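SnoaL-like domain-containing protein (Burkholderia xenovorans LB400, PDB 3EN8) is of unknown function but binds a calcium ion in the crystal and has an NTF2-like fold of the SnoaL type, a family scaffold that often encloses a small-molecule pocket. Local coordinates at residues A25-D28 with I29-D32. Sequence-based numbering, arbitrary orientation.
With CA (calcium ion), chain B.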
loop_
_atom_site.group_PDB
_atom_site.type_symbol
_atom_site.label_atom_id
_atom_site.label_comp_id
_atom_site.label_asym_id
_atom_site.label_seq_id
_atom_site.Cartn_x
_atom_site.Cartn_y
_atom_site.Cartn_z
ATOM N N ALA A 25 -4.537 -18.057 14.961
ATOM C CA ALA A 25 -3.900 -16.888 15.577
ATOM C C ALA A 25 -3.910 -15.736 14.586
ATOM O O ALA A 25 -4.092 -14.573 14.946
ATOM C CB ALA A 25 -2.462 -17.206 16.041
ATOM N N GLU A 26 -3.755 -16.102 13.326
ATOM C CA GLU A 26 -3.677 -15.134 12.239
ATOM C C GLU A 26 -4.984 -14.382 12.078
ATOM O O GLU A 26 -5.006 -13.299 11.509
ATOM C CB GLU A 26 -3.296 -15.805 10.924
ATOM C CG GLU A 26 -3.044 -14.845 9.797
ATOM C CD GLU A 26 -2.710 -15.528 8.492
ATOM O OE1 GLU A 26 -2.741 -16.759 8.445
ATOM O OE2 GLU A 26 -2.385 -14.811 7.530
ATOM N N HIS A 27 -6.078 -14.956 12.579
ATOM C CA HIS A 27 -7.378 -14.335 12.334
ATOM C C HIS A 27 -8.033 -13.805 13.574
ATOM O O HIS A 27 -9.146 -13.314 13.548
ATOM C CB HIS A 27 -8.260 -15.234 11.475
ATOM C CG HIS A 27 -7.714 -15.383 10.097
ATOM N ND1 HIS A 27 -6.732 -16.301 9.795
ATOM C CD2 HIS A 27 -7.927 -14.673 8.965
ATOM C CE1 HIS A 27 -6.398 -16.178 8.520
ATOM N NE2 HIS A 27 -7.098 -15.194 7.997
ATOM N N ASP A 28 -7.263 -13.813 14.648
ATOM C CA ASP A 28 -7.750 -13.337 15.943
ATOM C C ASP A 28 -8.026 -11.850 15.908
ATOM O O ASP A 28 -8.886 -11.323 16.611
ATOM C CB ASP A 28 -6.717 -13.594 17.034
ATOM C CG ASP A 28 -7.175 -13.091 18.378
ATOM O OD1 ASP A 28 -8.179 -13.644 18.862
ATOM O OD2 ASP A 28 -6.556 -12.150 18.931
ATOM N N ILE A 29 -7.264 -11.186 15.062
ATOM C CA ILE A 29 -7.233 -9.704 15.011
ATOM C C ILE A 29 -8.474 -9.095 14.354
ATOM O O ILE A 29 -8.721 -7.898 14.458
ATOM C CB ILE A 29 -5.939 -9.161 14.315
ATOM C CG1 ILE A 29 -5.627 -7.744 14.812
ATOM C CG2 ILE A 29 -6.081 -9.200 12.747
ATOM C CD1 ILE A 29 -4.233 -7.180 14.323
ATOM N N TYR A 30 -9.271 -9.921 13.681
ATOM C CA TYR A 30 -10.402 -9.394 12.868
ATOM C C TYR A 30 -11.704 -9.328 13.616
ATOM O O TYR A 30 -12.050 -10.198 14.397
ATOM C CB TYR A 30 -10.666 -10.204 11.573
ATOM C CG TYR A 30 -9.481 -10.244 10.668
ATOM C CD1 TYR A 30 -9.243 -9.216 9.758
ATOM C CD2 TYR A 30 -8.572 -11.325 10.720
ATOM C CE1 TYR A 30 -8.119 -9.224 8.939
ATOM C CE2 TYR A 30 -7.464 -11.359 9.887
ATOM C CZ TYR A 30 -7.239 -10.320 8.992
ATOM O OH TYR A 30 -6.131 -10.301 8.180
ATOM N N ASP A 31 -12.453 -8.281 13.337
ATOM C CA ASP A 31 -13.881 -8.334 13.643
ATOM C C ASP A 31 -14.506 -9.508 12.909
ATOM O O ASP A 31 -14.071 -9.876 11.835
ATOM C CB ASP A 31 -14.576 -7.062 13.187
ATOM C CG ASP A 31 -16.015 -7.007 13.618
ATOM O OD1 ASP A 31 -16.258 -6.642 14.780
ATOM O OD2 ASP A 31 -16.907 -7.301 12.800
ATOM N N ASP A 32 -15.592 -10.028 13.462
ATOM C CA ASP A 32 -16.295 -11.149 12.826
ATOM C C ASP A 32 -16.738 -10.841 11.404
ATOM O O ASP A 32 -16.709 -11.707 10.521
ATOM C CB ASP A 32 -17.474 -11.630 13.674
ATOM C CG ASP A 32 -18.650 -10.658 13.673
ATOM O OD1 ASP A 32 -18.404 -9.427 13.643
ATOM O OD2 ASP A 32 -19.836 -11.128 13.709
HETATM CA CA CA B . -21.645 -10.065 13.170
HETATM O O HOH W 1 -4.245 -11.979 14.120
HETATM O O HOH W 2 -22.447 -11.385 11.409
#
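His27 and Tyr30 set their rings at an inclination of 29°, offset so far that they hardly overlap. The closest approach is His27 CD2 to Tyr30 CE2 at 3.5 Å. Both rings lean back beside their own backbone N (chi1 -66° and -59°), which, with the turn, sets them side by side. Ile29 CG2 rests over the centre of the Tyr30 ring, 3.8 Å above its plane; a branched aliphatic residue suits this place, since the same side chain also packs on Leu11 and Phe98. A type I beta turn from His27 to Tyr30 makes this possible, linking helix 23-26 to strand 30-31 in the NTF2-like fold, although its closing bond, Tyr30 N to His27 O, is weak at 3.4 Å. Tyr30 OH hydrogen-bonds to Glu106 and Arg55, while His27 ND1 hydrogen-bonds to Phe23 O. Looser is the Asp28 end: this residue is exposed, its side chain modelled in two conformers, as suits a charged group facing solvent. Water 1 bridges the backbone, donating to Ala25 O at 2.7 Å while weakly accepting from Ile29 N. Farther along, Asp32 OD2 binds calcium at 2.2 Å, alongside Asp33 and water 2; carboxylate oxygens are apt ligands for this hard cation.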